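Ureidoglycolate hydrolase (Arabidopsis thaliana, PDB 4PXE) hydrolyses (S)-ureidoglycolate to glyoxylate, ammonium and carbon dioxide in plant purine catabolism, using two manganese ions in each subunit of a homodimer. Local coordinates at residues A[209-214]-A[374-379]; A[226-231]-A[389-394]; A[144-149]-A[380-385]; A[276-281]-A[311-316]. All coordinates share one frame; numbering follows the deposited sequence.

Interaction 1: residues A[209-214]-A[374-379]. With GLV (glyoxylic acid), chain E.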
loop_
_atom_site.group_PDB
_atom_site.type_symbol
_atom_site.label_atom_id
_atom_site.label_comp_id
_atom_site.label_asym_id
_atom_site.label_seq_id
_atom_site.Cartn_x
_atom_site.Cartn_y
_atom_site.Cartn_z
ATOM N N ILE A 209 8.813 7.309 28.142
ATOM C CA ILE A 209 9.919 8.051 27.538
ATOM C C ILE A 209 9.419 9.401 27.022
ATOM O O ILE A 209 8.270 9.528 26.581
ATOM C CB ILE A 209 10.628 7.258 26.427
ATOM C CG1 ILE A 209 9.669 6.947 25.266
ATOM C CG2 ILE A 209 11.219 5.975 26.995
ATOM C CD1 ILE A 209 10.380 6.436 23.989
ATOM N N GLU A 210 10.277 10.412 27.075
ATOM C CA GLU A 210 9.859 11.752 26.679
ATOM C C GLU A 210 9.361 11.841 25.233
ATOM O O GLU A 210 8.431 12.600 24.946
ATOM C CB GLU A 210 11.020 12.739 26.849
ATOM C CG GLU A 210 10.645 14.167 26.452
ATOM C CD GLU A 210 11.833 15.091 26.322
ATOM O OE1 GLU A 210 12.836 14.861 27.028
ATOM O OE2 GLU A 210 11.760 16.055 25.521
ATOM N N GLN A 211 9.989 11.087 24.324
ATOM C CA GLN A 211 9.733 11.219 22.882
ATOM C C GLN A 211 10.066 12.627 22.395
ATOM O O GLN A 211 9.451 13.147 21.454
ATOM C CB GLN A 211 8.298 10.801 22.527
ATOM C CG GLN A 211 7.980 9.415 23.045
ATOM C CD GLN A 211 6.579 8.956 22.721
ATOM O OE1 GLN A 211 5.606 9.440 23.301
ATOM N NE2 GLN A 211 6.465 7.976 21.832
ATOM N N GLY A 212 11.065 13.229 23.036
ATOM C CA GLY A 212 11.621 14.509 22.624
ATOM C C GLY A 212 13.016 14.597 23.217
ATOM O O GLY A 212 13.406 13.738 24.011
ATOM N N PRO A 213 13.775 15.627 22.836
ATOM C CA PRO A 213 15.187 15.721 23.211
ATOM C C PRO A 213 15.438 16.643 24.404
ATOM O O PRO A 213 16.599 16.831 24.748
ATOM C CB PRO A 213 15.808 16.346 21.965
ATOM C CG PRO A 213 14.739 17.305 21.512
ATOM C CD PRO A 213 13.419 16.599 21.784
ATOM N N ILE A 214 14.396 17.194 25.014
ATOM C CA ILE A 214 14.571 18.259 26.002
ATOM C C ILE A 214 15.329 17.824 27.256
ATOM O O ILE A 214 16.298 18.480 27.652
ATOM C CB ILE A 214 13.226 18.910 26.384
ATOM C CG1 ILE A 214 12.567 19.544 25.155
ATOM C CG2 ILE A 214 13.433 19.934 27.505
ATOM C CD1 ILE A 214 13.324 20.712 24.585
ATOM N N SER A 374 3.473 17.157 27.209
ATOM C CA SER A 374 3.602 16.048 26.272
ATOM C C SER A 374 3.049 16.460 24.913
ATOM O O SER A 374 1.941 16.992 24.817
ATOM C CB SER A 374 2.857 14.822 26.783
ATOM O OG SER A 374 2.999 13.735 25.879
ATOM N N ARG A 375 3.833 16.208 23.870
ATOM C CA ARG A 375 3.396 16.447 22.491
ATOM C C ARG A 375 2.655 15.218 21.962
ATOM O O ARG A 375 1.621 15.328 21.285
ATOM C CB ARG A 375 4.594 16.795 21.609
ATOM C CG ARG A 375 5.349 18.042 22.070
ATOM C CD ARG A 375 6.346 18.491 21.021
ATOM N NE ARG A 375 7.163 19.612 21.485
ATOM C CZ ARG A 375 6.751 20.877 21.524
ATOM N NH1 ARG A 375 5.522 21.198 21.138
ATOM N NH2 ARG A 375 7.575 21.828 21.951
ATOM N N ALA A 376 3.205 14.048 22.253
ATOM C CA ALA A 376 2.517 12.790 22.011
ATOM C C ALA A 376 1.250 12.726 22.848
ATOM O O ALA A 376 1.144 13.386 23.887
ATOM C CB ALA A 376 3.433 11.624 22.358
ATOM N N TYR A 377 0.279 11.932 22.409
ATOM C CA TYR A 377 -0.825 11.592 23.307
ATOM C C TYR A 377 -0.520 10.266 23.992
ATOM O O TYR A 377 0.446 9.568 23.634
ATOM C CB TYR A 377 -2.194 11.584 22.582
ATOM C CG TYR A 377 -2.251 10.682 21.363
ATOM C CD1 TYR A 377 -2.135 11.200 20.065
ATOM C CD2 TYR A 377 -2.417 9.308 21.506
ATOM C CE1 TYR A 377 -2.175 10.357 18.946
ATOM C CE2 TYR A 377 -2.459 8.466 20.409
ATOM C CZ TYR A 377 -2.347 8.989 19.138
ATOM O OH TYR A 377 -2.380 8.139 18.050
ATOM N N HIS A 378 -1.316 9.938 25.006
ATOM C CA HIS A 378 -1.083 8.777 25.852
ATOM C C HIS A 378 -2.407 8.349 26.443
ATOM O O HIS A 378 -3.360 9.119 26.442
ATOM C CB HIS A 378 -0.166 9.142 27.021
ATOM C CG HIS A 378 1.163 9.693 26.616
ATOM N ND1 HIS A 378 2.220 8.892 26.237
ATOM C CD2 HIS A 378 1.618 10.966 26.564
ATOM C CE1 HIS A 378 3.265 9.651 25.965
ATOM N NE2 HIS A 378 2.928 10.914 26.158
ATOM N N ASP A 379 -2.453 7.151 27.009
ATOM C CA ASP A 379 -3.616 6.734 27.791
ATOM C C ASP A 379 -3.958 7.707 28.920
ATOM O O ASP A 379 -5.125 7.850 29.283
ATOM C CB ASP A 379 -3.402 5.320 28.329
ATOM C CG ASP A 379 -3.379 4.292 27.207
ATOM O OD1 ASP A 379 -4.415 4.186 26.523
ATOM O OD2 ASP A 379 -2.346 3.615 26.991
HETATM C C1 GLV E . 0.825 7.776 20.088
HETATM O O1 GLV E . 0.779 7.842 21.472
HETATM C C2 GLV E . 1.048 9.089 19.423
HETATM O O2 GLV E . 1.183 10.130 20.144
HETATM O O3 GLV E . 1.104 9.150 18.159
HETATM O O HOH W 1 5.665 11.523 25.112
HETATM O O HOH W 2 5.730 14.088 23.808
#
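Q211 meets A376 and H378 in the substrate pocket of this M20-family metallohydrolase, where two loops, each following a strand, face one another. Its OE1 lies 3.2 Å from A376 CB and comes obliquely to the imidazole of H378, whose plane is turned 41° from that of the amide. Alanine suits its place because glyoxylate is near too, O2 standing 3.5 Å from A376 CB. The same O2 accepts the backbone N-H of Y377 (N to O2 3.0 Å) and sits 3.4 Å above the centre of the tyrosine ring. With CG wedged between the backbone N and the carbonyl carbon (chi1 55°), Y377 lays that ring flat along the ligand. A serine here would keep the backbone donor, but glyoxylate would probably lose its aromatic wall and be freer to shift. R307 and N294 of the second subunit hold the ligand as well. Further out, S401 takes the amide nitrogen of Q211, while a water donates to Q211 OE1 and E210 O and accepts a weak bond from H378 NE2. The imidazole is steadied by NE2 donating, almost in the ring plane, to S374 OG at 2.8 Å; S374 OG in turn donates to A376 O at 2.7 Å.

Interaction 2: residues A[226-231]-A[389-394]; sequences TAIAAP and MGMIFI
I228 pushes its terminal methyl between two methionines of strand 389-394, and the pair of segments meets through these three side chains. The isoleucine chain is stretched: CG1 lies anti to the carbonyl carbon and CD1 continues outward with chi2 at 172°, so the branch reaches its full length toward the other strand. M389 takes the contrary course. Its CG stands anti to the backbone N, but turns at chi2 (-82°) and again at chi3 fold the chain, bringing CE to 3.9 Å from I228 CD1. M391 runs straight through chi2 and bends only at chi3 (68°), which leaves its sulfur, not its methyl, facing the isoleucine: SD is 4.0 Å from I228 CD1, and the two side chains cross at about a right angle. Unbranched, flexible methionine suits such a place, since two residues one apart on the strand, both turned toward I228, can meet the same methyl by different routes. S380 of helix 379-383 touches all three side chains. M391 rests also on H378 and H208, a substrate-binding residue and a manganese ligand, so this apolar packing between strands 222-239 and 389-394 belongs to the buried layer behind the dinuclear metal site of an M20-family hydrolase, with M391 the link to it.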
loop_
_atom_site.group_PDB
_atom_site.type_symbol
_atom_site.label_atom_id
_atom_site.label_comp_id
_atom_site.label_asym_id
_atom_site.label_seq_id
_atom_site.Cartn_x
_atom_site.Cartn_y
_atom_site.Cartn_z
ATOM N N THR A 226 2.858 18.410 32.700
ATOM C CA THR A 226 1.784 19.270 33.193
ATOM C C THR A 226 0.537 19.290 32.303
ATOM O O THR A 226 -0.540 19.688 32.738
ATOM C CB THR A 226 2.275 20.714 33.359
ATOM O OG1 THR A 226 2.619 21.249 32.079
ATOM C CG2 THR A 226 3.503 20.772 34.278
ATOM N N ALA A 227 0.685 18.869 31.053
ATOM C CA ALA A 227 -0.425 18.881 30.115
ATOM C C ALA A 227 -0.073 17.989 28.938
ATOM O O ALA A 227 1.097 17.697 28.702
ATOM C CB ALA A 227 -0.698 20.307 29.628
ATOM N N ILE A 228 -1.099 17.565 28.213
ATOM C CA ILE A 228 -0.939 16.746 27.017
ATOM C C ILE A 228 -1.616 17.477 25.859
ATOM O O ILE A 228 -2.763 17.901 25.989
ATOM C CB ILE A 228 -1.603 15.367 27.207
ATOM C CG1 ILE A 228 -0.943 14.601 28.360
ATOM C CG2 ILE A 228 -1.556 14.563 25.890
ATOM C CD1 ILE A 228 -1.656 13.312 28.727
ATOM N N ALA A 229 -0.914 17.617 24.733
ATOM C CA ALA A 229 -1.437 18.326 23.563
ATOM C C ALA A 229 -2.693 17.672 22.985
ATOM O O ALA A 229 -2.958 16.487 23.211
ATOM C CB ALA A 229 -0.351 18.459 22.501
ATOM N N ALA A 230 -3.465 18.474 22.250
ATOM C CA ALA A 230 -4.764 18.071 21.723
ATOM C C ALA A 230 -4.636 17.366 20.372
ATOM O O ALA A 230 -4.233 17.985 19.386
ATOM C CB ALA A 230 -5.645 19.294 21.570
ATOM N N PRO A 231 -4.986 16.073 20.329
ATOM C CA PRO A 231 -4.773 15.309 19.095
ATOM C C PRO A 231 -6.028 15.148 18.237
ATOM O O PRO A 231 -7.139 15.026 18.758
ATOM C CB PRO A 231 -4.357 13.941 19.633
ATOM C CG PRO A 231 -5.189 13.798 20.900
ATOM C CD PRO A 231 -5.351 15.201 21.459
ATOM N N MET A 389 -4.592 12.905 37.193
ATOM C CA MET A 389 -3.589 12.258 36.357
ATOM C C MET A 389 -2.250 12.974 36.436
ATOM O O MET A 389 -2.184 14.184 36.648
ATOM C CB MET A 389 -4.105 12.238 34.908
ATOM C CG MET A 389 -3.105 11.776 33.829
ATOM S SD MET A 389 -1.964 13.062 33.261
ATOM C CE MET A 389 -3.051 14.142 32.322
ATOM N N GLY A 390 -1.174 12.222 36.232
ATOM C CA GLY A 390 0.122 12.827 35.991
ATOM C C GLY A 390 0.978 11.880 35.182
ATOM O O GLY A 390 0.665 10.687 35.089
ATOM N N MET A 391 2.057 12.405 34.614
ATOM C CA MET A 391 3.019 11.573 33.891
ATOM C C MET A 391 4.436 11.903 34.321
ATOM O O MET A 391 4.770 13.062 34.562
ATOM C CB MET A 391 2.918 11.762 32.371
ATOM C CG MET A 391 1.565 11.439 31.764
ATOM S SD MET A 391 1.668 11.414 29.953
ATOM C CE MET A 391 2.689 9.952 29.737
ATOM N N ILE A 392 5.269 10.869 34.377
ATOM C CA ILE A 392 6.702 11.012 34.591
ATOM C C ILE A 392 7.395 10.712 33.258
ATOM O O ILE A 392 7.261 9.604 32.739
ATOM C CB ILE A 392 7.180 9.967 35.604
ATOM C CG1 ILE A 392 6.457 10.130 36.949
ATOM C CG2 ILE A 392 8.691 10.062 35.825
ATOM C CD1 ILE A 392 6.577 8.919 37.820
ATOM N N PHE A 393 8.117 11.688 32.713
ATOM C CA PHE A 393 8.966 11.476 31.534
ATOM C C PHE A 393 10.401 11.144 31.945
ATOM O O PHE A 393 10.941 11.725 32.900
ATOM C CB PHE A 393 9.028 12.738 30.669
ATOM C CG PHE A 393 7.897 12.898 29.680
ATOM C CD1 PHE A 393 6.982 11.874 29.405
ATOM C CD2 PHE A 393 7.784 14.098 28.999
ATOM C CE1 PHE A 393 5.965 12.085 28.449
ATOM C CE2 PHE A 393 6.786 14.299 28.056
ATOM C CZ PHE A 393 5.883 13.293 27.792
ATOM N N ILE A 394 11.012 10.224 31.206
ATOM C CA ILE A 394 12.452 9.995 31.296
ATOM C C ILE A 394 13.102 10.381 29.961
ATOM O O ILE A 394 12.439 10.446 28.924
ATOM C CB ILE A 394 12.791 8.534 31.652
ATOM C CG1 ILE A 394 12.248 7.577 30.587
ATOM C CG2 ILE A 394 12.275 8.180 33.041
ATOM C CD1 ILE A 394 12.660 6.124 30.847
#

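Interaction 3: residues A[144-149]-A[380-385]; sequences ISCLGS and SLFMAR
F382 of helix 379-383 packs against C146 and S149, at the start of helix 147-152. Taken in order, S380 comes first; its CB points away from the other segment, and its hydroxyl is bonded to E206. L381 follows and supports its neighbour, placing CG over one face of the F382 ring. F382 itself carries the contact. With CG anti to the carbonyl carbon (chi1 -61°), the ring swings out to C146, whose CB is 3.6 Å from F382 CD2; a small cysteine lets the flat ring come this close beside it. The sulfur lies at the ring's edge, SG 4.7 Å from the F382 centroid and 76° off the normal, a sulfur-aromatic contact. C146 holds the N-cap position of helix 147-152, and a turn later S149 brings OG to 3.9 Å from F382 CB, while that hydroxyl is bonded to D379. An alanine at F382 would probably leave the cysteine sulfur without its aromatic partner and open a gap between helix 379-383 and the start of helix 147-152. M383 adds a looser touch, SD to S149 CB at 4.5 Å. Last, R385 lays a face of its guanidinium over F382 CD1. Helix 379-383 thus sits between helix 147-152, on which F382 bears, and the strands: S380 and M383 touch 201-209, S380 touches 389-394, and L381 packs on I228 and P231 of strand 222-239.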
loop_
_atom_site.group_PDB
_atom_site.type_symbol
_atom_site.label_atom_id
_atom_site.label_comp_id
_atom_site.label_asym_id
_atom_site.label_seq_id
_atom_site.Cartn_x
_atom_site.Cartn_y
_atom_site.Cartn_z
ATOM N N ILE A 144 -8.248 3.743 15.633
ATOM C CA ILE A 144 -8.693 4.261 16.925
ATOM C C ILE A 144 -7.530 4.242 17.919
ATOM O O ILE A 144 -7.033 3.169 18.270
ATOM C CB ILE A 144 -9.844 3.398 17.488
ATOM C CG1 ILE A 144 -11.031 3.390 16.516
ATOM C CG2 ILE A 144 -10.276 3.900 18.866
ATOM C CD1 ILE A 144 -11.975 2.220 16.734
ATOM N N SER A 145 -7.090 5.422 18.355
ATOM C CA SER A 145 -6.040 5.501 19.374
ATOM C C SER A 145 -6.670 5.282 20.743
ATOM O O SER A 145 -7.880 5.461 20.912
ATOM C CB SER A 145 -5.367 6.871 19.334
ATOM O OG SER A 145 -6.301 7.891 19.666
ATOM N N CYS A 146 -5.855 4.891 21.713
ATOM C CA CYS A 146 -6.312 4.764 23.096
ATOM C C CYS A 146 -7.610 3.986 23.215
ATOM O O CYS A 146 -8.514 4.391 23.954
ATOM C CB CYS A 146 -6.481 6.148 23.728
ATOM S SG CYS A 146 -4.932 7.096 23.829
ATOM N N LEU A 147 -7.702 2.875 22.493
ATOM C CA LEU A 147 -8.964 2.133 22.445
ATOM C C LEU A 147 -9.395 1.707 23.852
ATOM O O LEU A 147 -10.550 1.890 24.242
ATOM C CB LEU A 147 -8.839 0.933 21.506
ATOM C CG LEU A 147 -10.133 0.184 21.172
ATOM C CD1 LEU A 147 -10.064 -0.393 19.759
ATOM C CD2 LEU A 147 -10.403 -0.918 22.191
ATOM N N GLY A 148 -8.454 1.166 24.615
ATOM C CA GLY A 148 -8.738 0.716 25.965
ATOM C C GLY A 148 -9.132 1.834 26.908
ATOM O O GLY A 148 -10.133 1.721 27.619
ATOM N N SER A 149 -8.350 2.909 26.936
ATOM C CA SER A 149 -8.592 3.981 27.894
ATOM C C SER A 149 -9.790 4.860 27.520
ATOM O O SER A 149 -10.443 5.418 28.408
ATOM C CB SER A 149 -7.325 4.813 28.145
ATOM O OG SER A 149 -6.816 5.348 26.931
ATOM N N SER A 380 -2.945 8.381 29.457
ATOM C CA SER A 380 -3.141 9.422 30.467
ATOM C C SER A 380 -4.143 10.490 30.018
ATOM O O SER A 380 -4.845 11.070 30.847
ATOM C CB SER A 380 -1.797 10.077 30.803
ATOM O OG SER A 380 -0.955 9.195 31.526
ATOM N N LEU A 381 -4.216 10.752 28.714
ATOM C CA LEU A 381 -5.112 11.786 28.197
ATOM C C LEU A 381 -6.563 11.456 28.551
ATOM O O LEU A 381 -7.349 12.345 28.902
ATOM C CB LEU A 381 -4.953 11.914 26.676
ATOM C CG LEU A 381 -5.851 12.932 25.971
ATOM C CD1 LEU A 381 -5.594 14.317 26.508
ATOM C CD2 LEU A 381 -5.593 12.892 24.480
ATOM N N PHE A 382 -6.908 10.175 28.479
ATOM C CA PHE A 382 -8.280 9.743 28.753
ATOM C C PHE A 382 -8.515 9.330 30.203
ATOM O O PHE A 382 -9.615 9.528 30.746
ATOM C CB PHE A 382 -8.701 8.679 27.744
ATOM C CG PHE A 382 -8.680 9.201 26.345
ATOM C CD1 PHE A 382 -9.732 9.975 25.878
ATOM C CD2 PHE A 382 -7.569 9.027 25.536
ATOM C CE1 PHE A 382 -9.698 10.518 24.614
ATOM C CE2 PHE A 382 -7.525 9.573 24.271
ATOM C CZ PHE A 382 -8.587 10.318 23.806
ATOM N N MET A 383 -7.482 8.792 30.848
ATOM C CA MET A 383 -7.561 8.503 32.278
ATOM C C MET A 383 -7.838 9.770 33.079
ATOM O O MET A 383 -8.458 9.707 34.141
ATOM C CB MET A 383 -6.278 7.811 32.773
ATOM C CG MET A 383 -6.092 6.394 32.244
ATOM S SD MET A 383 -7.491 5.289 32.583
ATOM C CE MET A 383 -7.285 5.023 34.344
ATOM N N ALA A 384 -7.387 10.911 32.565
ATOM C CA ALA A 384 -7.621 12.213 33.194
ATOM C C ALA A 384 -9.108 12.541 33.332
ATOM O O ALA A 384 -9.496 13.381 34.149
ATOM C CB ALA A 384 -6.912 13.317 32.424
ATOM N N ARG A 385 -9.938 11.886 32.526
ATOM C CA ARG A 385 -11.381 12.091 32.607
ATOM C C ARG A 385 -12.013 11.327 33.776
ATOM O O ARG A 385 -13.151 11.611 34.169
ATOM C CB ARG A 385 -12.037 11.682 31.285
ATOM C CG ARG A 385 -11.502 12.436 30.094
ATOM C CD ARG A 385 -12.227 12.036 28.829
ATOM N NE ARG A 385 -11.701 12.753 27.680
ATOM C CZ ARG A 385 -12.290 12.769 26.488
ATOM N NH1 ARG A 385 -13.420 12.096 26.305
ATOM N NH2 ARG A 385 -11.755 13.456 25.493
#

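Interaction 4: residues A[276-281]-A[311-316]; sequences SIDTVG and EARRNT
A type I beta turn from S276 to T279, with an ST turn built into it, brings S276 against R313 of helix 311-332 in the part of the chain involved in dimerization. The ST turn forms because S276 OG accepts the backbone N-H of D278, N to OG 3.1 Å at 157°. The serine hydroxyl stands anti to its own backbone N (chi1 174°), over one face of the guanidinium and toward the rim. S276 OG is 3.2 Å from R313 NH2, yet this is no hydrogen bond, since the N-H groups lie in the plane and OG sits above it. S276 CB covers the middle, 3.4 Å from R313 CZ; a small serine lets the flat group lie so close. The arginine chain, bent at chi3 (51°), offers its plane to the turn and its edge to water, which accepts from R313 NH2 at 2.8 Å and donates to D278 OD2 at 2.6 Å. That water bridges charges too far apart for a direct salt bridge. The turn leads into the hairpin of strands 280-289 and 295-308, and helix 311-332 follows the second strand. D308, the last residue of that strand, forms a salt bridge with R313 NE and also binds T279 OG1, joining both segments. D278 OD1 is paired with R375. On the helix, R314 grips N315 OD1 side-on through NE (2.8 Å) and NH2 (2.9 Å), both from one face of the amide, while its NH1 reaches D345 O. From the turn itself I277 packs on P251 of the second subunit, and V280, just after it, on A245 of that subunit.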
loop_
_atom_site.group_PDB
_atom_site.type_symbol
_atom_site.label_atom_id
_atom_site.label_comp_id
_atom_site.label_asym_id
_atom_site.label_seq_id
_atom_site.Cartn_x
_atom_site.Cartn_y
_atom_site.Cartn_z
ATOM N N SER A 276 2.802 28.974 14.797
ATOM C CA SER A 276 3.297 28.419 16.053
ATOM C C SER A 276 4.096 27.149 15.807
ATOM O O SER A 276 3.645 26.255 15.095
ATOM C CB SER A 276 2.151 28.088 16.999
ATOM O OG SER A 276 2.648 27.430 18.157
ATOM N N ILE A 277 5.265 27.062 16.427
ATOM C CA ILE A 277 6.101 25.873 16.326
ATOM C C ILE A 277 5.456 24.661 17.013
ATOM O O ILE A 277 5.893 23.527 16.815
ATOM C CB ILE A 277 7.500 26.128 16.938
ATOM C CG1 ILE A 277 8.552 25.235 16.275
ATOM C CG2 ILE A 277 7.469 25.989 18.467
ATOM C CD1 ILE A 277 9.327 25.957 15.220
ATOM N N ASP A 278 4.431 24.886 17.828
ATOM C CA ASP A 278 3.778 23.788 18.533
ATOM C C ASP A 278 2.757 23.033 17.683
ATOM O O ASP A 278 2.222 22.010 18.110
ATOM C CB ASP A 278 3.122 24.287 19.821
ATOM C CG ASP A 278 4.136 24.758 20.832
ATOM O OD1 ASP A 278 5.140 24.041 21.035
ATOM O OD2 ASP A 278 3.944 25.852 21.399
ATOM N N THR A 279 2.474 23.540 16.490
ATOM C CA THR A 279 1.496 22.894 15.616
ATOM C C THR A 279 2.179 21.851 14.741
ATOM O O THR A 279 3.232 22.119 14.169
ATOM C CB THR A 279 0.810 23.926 14.699
ATOM O OG1 THR A 279 0.546 25.128 15.439
ATOM C CG2 THR A 279 -0.509 23.376 14.135
ATOM N N VAL A 280 1.598 20.659 14.670
ATOM C CA VAL A 280 2.119 19.630 13.770
ATOM C C VAL A 280 1.009 19.008 12.926
ATOM O O VAL A 280 -0.157 18.978 13.329
ATOM C CB VAL A 280 2.873 18.501 14.536
ATOM C CG1 VAL A 280 4.137 19.046 15.201
ATOM C CG2 VAL A 280 1.975 17.847 15.555
ATOM N N GLY A 281 1.380 18.506 11.752
ATOM C CA GLY A 281 0.445 17.757 10.932
ATOM C C GLY A 281 1.221 16.859 9.996
ATOM O O GLY A 281 2.306 17.214 9.552
ATOM N N GLU A 311 -5.945 24.098 21.460
ATOM C CA GLU A 311 -7.064 23.418 20.807
ATOM C C GLU A 311 -7.654 24.228 19.649
ATOM O O GLU A 311 -7.894 23.699 18.558
ATOM C CB GLU A 311 -8.147 23.086 21.837
ATOM C CG GLU A 311 -9.250 22.159 21.342
ATOM C CD GLU A 311 -10.223 21.769 22.453
ATOM O OE1 GLU A 311 -10.078 22.285 23.583
ATOM O OE2 GLU A 311 -11.127 20.946 22.200
ATOM N N ALA A 312 -7.864 25.520 19.870
ATOM C CA ALA A 312 -8.417 26.380 18.826
ATOM C C ALA A 312 -7.529 26.450 17.575
ATOM O O ALA A 312 -8.029 26.415 16.442
ATOM C CB ALA A 312 -8.680 27.790 19.383
ATOM N N ARG A 313 -6.221 26.551 17.776
ATOM C CA ARG A 313 -5.272 26.593 16.669
ATOM C C ARG A 313 -5.321 25.277 15.882
ATOM O O ARG A 313 -5.315 25.274 14.642
ATOM C CB ARG A 313 -3.867 26.832 17.211
ATOM C CG ARG A 313 -2.927 27.559 16.278
ATOM C CD ARG A 313 -1.855 28.293 17.067
ATOM N NE ARG A 313 -1.202 27.421 18.040
ATOM C CZ ARG A 313 -0.537 27.848 19.111
ATOM N NH1 ARG A 313 -0.425 29.149 19.355
ATOM N NH2 ARG A 313 0.021 26.975 19.940
ATOM N N ARG A 314 -5.379 24.168 16.617
ATOM C CA ARG A 314 -5.518 22.828 16.034
ATOM C C ARG A 314 -6.778 22.750 15.170
ATOM O O ARG A 314 -6.733 22.302 14.022
ATOM C CB ARG A 314 -5.581 21.791 17.159
ATOM C CG ARG A 314 -5.300 20.337 16.768
ATOM C CD ARG A 314 -6.543 19.548 16.390
ATOM N NE ARG A 314 -7.723 19.826 17.207
ATOM C CZ ARG A 314 -8.073 19.156 18.301
ATOM N NH1 ARG A 314 -7.319 18.168 18.773
ATOM N NH2 ARG A 314 -9.186 19.488 18.946
ATOM N N ASN A 315 -7.901 23.191 15.725
ATOM C CA ASN A 315 -9.177 23.155 15.019
ATOM C C ASN A 315 -9.180 23.988 13.747
ATOM O O ASN A 315 -9.792 23.587 12.758
ATOM C CB ASN A 315 -10.325 23.569 15.952
ATOM C CG ASN A 315 -10.580 22.552 17.046
ATOM O OD1 ASN A 315 -10.066 21.429 16.995
ATOM N ND2 ASN A 315 -11.386 22.928 18.039
ATOM N N THR A 316 -8.496 25.131 13.764
ATOM C CA THR A 316 -8.351 25.963 12.570
ATOM C C THR A 316 -7.639 25.187 11.463
ATOM O O THR A 316 -8.017 25.271 10.298
ATOM C CB THR A 316 -7.613 27.282 12.870
ATOM O OG1 THR A 316 -8.429 28.096 13.726
ATOM C CG2 THR A 316 -7.306 28.055 11.594
HETATM O O HOH W 3 1.994 27.446 21.927
#

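How the interactions relate
Interactions 1, 2 and 3 are buried and adjoin one another; interaction 4 is partly buried and farther from the chain centre. H378 of interaction 1 packs on M391 of interaction 2, whose I228 in turn meets L381 of interaction 3, and D379 bonds S149, so helix 379-383 and its leading loop join all three. Chemistry changes with place: waters, polar groups and ligand at the pocket, methionine and isoleucine behind it, a cysteine-aromatic contact between helices, and a water-bridged arginine and aspartate in the dimerization region. The salt bridge from R375 to D278 ties interaction 1 to interaction 4, and both touch the second subunit, whereas interactions 2 and 3 do not.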